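PDB 5OIU: type IV pilus assembly protein PilF, which probably hydrolyses ATP as a hexameric AAA+ motor to power the assembly of type IV pili. Local coordinates for residues Thr148-Ser153 and Ser274-Arg279. Numbering follows the deposited sequence.
Sequences TGPTGS and SQRLVR. With ATP (adenosine-5'-triphosphate), chain Q.
The Gln275 side chain reaches from its strand to the turn Pro150-Ser153, where NE2 donates to a lone pair of Ser153 O over 3.1 Å, nearly straight at 162°. With CG between the backbone N and the carbonyl carbon (chi1 61°) and the chain extended beyond it, Ser153 O lies close to the plane of the amide; at its other end OE1 bonds Thr158 of helix 155-166. Two residues on, Leu277 sets CG 3.7 Å from Ser153 O and turns its methyls to the nucleotide, CD1 lying 3.3 Å from ATP O4' and CD2 against the adenine. Pro150 CD sits over one face of the Arg276 guanidinium, 3.5 Å from NH1, the two side chains crossing at about a right angle. NH1 itself bonds Gln275 O, while NH2 turns to Asn246 O. The backbones join where Gln275 N donates to Thr148 O (3.0 Å), a parallel pairing in which Thr148 CG2 packs on Ser274 CB.

Behind this first shell, the type II turn Pro150-Ser153 is pinned by Ser153 OG on Pro150 O at 2.7 Å, and Gly152, at positive phi, points its N-H at ATP O1G (2.8 Å). Strand 269-281 thus lies beside strand 143-148 and the loop leading to helix 155-166, the strand-loop-helix of a Walker A P-loop, and supplies Leu277 to the adenine pocket, within the P-loop NTPase core of a pilus assembly ATPase of the type II/IV secretion family.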
loop_
_atom_site.group_PDB
_atom_site.type_symbol
_atom_site.label_atom_id
_atom_site.label_comp_id
_atom_site.label_asym_id
_atom_site.label_seq_id
_atom_site.Cartn_x
_atom_site.Cartn_y
_atom_site.Cartn_z
ATOM N N THR C 148 5.935 12.312 -22.529
ATOM C CA THR C 148 4.971 11.270 -22.248
ATOM C C THR C 148 3.696 11.514 -23.045
ATOM O O THR C 148 3.340 12.652 -23.385
ATOM C CB THR C 148 4.707 11.182 -20.718
ATOM O OG1 THR C 148 4.065 9.943 -20.387
ATOM C CG2 THR C 148 3.851 12.322 -20.231
ATOM N N GLY C 149 3.032 10.414 -23.366
ATOM C CA GLY C 149 1.783 10.454 -24.066
ATOM C C GLY C 149 1.417 9.054 -24.489
ATOM O O GLY C 149 2.205 8.111 -24.347
ATOM N N PRO C 150 0.206 8.885 -25.004
ATOM C CA PRO C 150 -0.168 7.599 -25.581
ATOM C C PRO C 150 0.585 7.386 -26.881
ATOM O O PRO C 150 1.299 8.262 -27.382
ATOM C CB PRO C 150 -1.677 7.726 -25.807
ATOM C CG PRO C 150 -1.877 9.172 -26.025
ATOM C CD PRO C 150 -0.876 9.875 -25.132
ATOM N N THR C 151 0.425 6.182 -27.411
ATOM C CA THR C 151 1.103 5.795 -28.639
ATOM C C THR C 151 0.784 6.763 -29.770
ATOM O O THR C 151 -0.359 7.191 -29.933
ATOM C CB THR C 151 0.690 4.379 -29.017
ATOM O OG1 THR C 151 1.010 3.505 -27.925
ATOM C CG2 THR C 151 1.394 3.946 -30.255
ATOM N N GLY C 152 1.814 7.129 -30.535
ATOM C CA GLY C 152 1.640 7.951 -31.714
ATOM C C GLY C 152 1.326 9.401 -31.449
ATOM O O GLY C 152 0.905 10.105 -32.368
ATOM N N SER C 153 1.552 9.892 -30.232
ATOM C CA SER C 153 1.121 11.239 -29.880
ATOM C C SER C 153 2.191 12.306 -30.079
ATOM O O SER C 153 2.017 13.418 -29.572
ATOM C CB SER C 153 0.616 11.272 -28.429
ATOM O OG SER C 153 1.628 10.905 -27.518
ATOM N N SER C 274 3.484 15.979 -21.147
ATOM C CA SER C 274 2.473 15.108 -21.729
ATOM C C SER C 274 1.864 15.778 -22.942
ATOM O O SER C 274 1.579 16.978 -22.911
ATOM C CB SER C 274 1.358 14.793 -20.731
ATOM O OG SER C 274 0.595 13.712 -21.213
ATOM N N GLN C 275 1.633 15.019 -24.008
ATOM C CA GLN C 275 1.051 15.694 -25.155
ATOM C C GLN C 275 0.078 14.804 -25.927
ATOM O O GLN C 275 0.023 13.583 -25.751
ATOM C CB GLN C 275 2.151 16.244 -26.077
ATOM C CG GLN C 275 3.117 15.246 -26.698
ATOM C CD GLN C 275 4.095 15.968 -27.637
ATOM O OE1 GLN C 275 4.974 16.711 -27.194
ATOM N NE2 GLN C 275 3.918 15.772 -28.934
ATOM N N ARG C 276 -0.710 15.469 -26.774
ATOM C CA ARG C 276 -1.655 14.855 -27.695
ATOM C C ARG C 276 -1.563 15.546 -29.049
ATOM O O ARG C 276 -1.204 16.725 -29.145
ATOM C CB ARG C 276 -3.108 14.962 -27.196
ATOM C CG ARG C 276 -3.343 14.347 -25.864
ATOM C CD ARG C 276 -3.033 12.865 -25.908
ATOM N NE ARG C 276 -3.641 12.222 -24.750
ATOM C CZ ARG C 276 -3.074 12.194 -23.547
ATOM N NH1 ARG C 276 -1.863 12.741 -23.361
ATOM N NH2 ARG C 276 -3.709 11.610 -22.534
ATOM N N LEU C 277 -1.943 14.828 -30.098
ATOM C CA LEU C 277 -2.156 15.458 -31.397
ATOM C C LEU C 277 -3.659 15.608 -31.674
ATOM O O LEU C 277 -4.421 14.637 -31.579
ATOM C CB LEU C 277 -1.461 14.651 -32.494
ATOM C CG LEU C 277 0.078 14.591 -32.437
ATOM C CD1 LEU C 277 0.655 13.951 -33.702
ATOM C CD2 LEU C 277 0.698 15.967 -32.237
ATOM N N VAL C 278 -4.088 16.838 -31.979
ATOM C CA VAL C 278 -5.455 17.122 -32.412
ATOM C C VAL C 278 -5.426 17.461 -33.889
ATOM O O VAL C 278 -4.418 17.925 -34.430
ATOM C CB VAL C 278 -6.159 18.278 -31.660
ATOM C CG1 VAL C 278 -6.189 18.055 -30.168
ATOM C CG2 VAL C 278 -5.513 19.586 -31.999
ATOM N N ARG C 279 -6.561 17.245 -34.540
ATOM C CA ARG C 279 -6.683 17.578 -35.945
ATOM C C ARG C 279 -6.914 19.075 -36.102
ATOM O O ARG C 279 -7.574 19.721 -35.277
ATOM C CB ARG C 279 -7.816 16.787 -36.588
ATOM C CG ARG C 279 -7.442 15.353 -36.849
ATOM C CD ARG C 279 -8.472 14.696 -37.714
ATOM N NE ARG C 279 -9.748 14.623 -37.018
ATOM C CZ ARG C 279 -10.913 14.336 -37.599
ATOM N NH1 ARG C 279 -10.982 14.099 -38.906
ATOM N NH2 ARG C 279 -12.013 14.292 -36.862
HETATM P PG ATP Q . 5.408 6.189 -31.027
HETATM O O1G ATP Q . 4.331 5.956 -29.971
HETATM O O2G ATP Q . 6.816 6.224 -30.473
HETATM O O3G ATP Q . 5.300 5.308 -32.245
HETATM P PB ATP Q . 5.470 9.064 -31.078
HETATM O O1B ATP Q . 4.634 9.283 -29.843
HETATM O O2B ATP Q . 6.975 9.188 -31.033
HETATM O O3B ATP Q . 5.108 7.629 -31.708
HETATM P PA ATP Q . 5.889 10.472 -33.480
HETATM O O1A ATP Q . 6.901 11.570 -33.292
HETATM O O2A ATP Q . 6.351 9.160 -34.066
HETATM O O3A ATP Q . 4.998 10.128 -32.183
HETATM O "O5'" ATP Q . 4.800 11.139 -34.449
HETATM C "C5'" ATP Q . 3.668 10.420 -34.932
HETATM C "C4'" ATP Q . 3.162 11.175 -36.155
HETATM O "O4'" ATP Q . 2.674 12.471 -35.788
HETATM C "C3'" ATP Q . 4.297 11.379 -37.138
HETATM O "O3'" ATP Q . 3.712 11.112 -38.428
HETATM C "C2'" ATP Q . 4.706 12.832 -36.912
HETATM O "O2'" ATP Q . 5.332 13.460 -38.047
HETATM C "C1'" ATP Q . 3.398 13.492 -36.468
HETATM N N9 ATP Q . 3.598 14.611 -35.526
HETATM C C8 ATP Q . 4.340 14.545 -34.399
HETATM N N7 ATP Q . 4.321 15.732 -33.737
HETATM C C5 ATP Q . 3.564 16.586 -34.444
HETATM C C6 ATP Q . 3.143 17.997 -34.296
HETATM N N6 ATP Q . 3.547 18.749 -33.241
HETATM N N1 ATP Q . 2.340 18.514 -35.250
HETATM C C2 ATP Q . 1.936 17.769 -36.300
HETATM N N3 ATP Q . 2.278 16.480 -36.498
HETATM C C4 ATP Q . 3.080 15.839 -35.621
#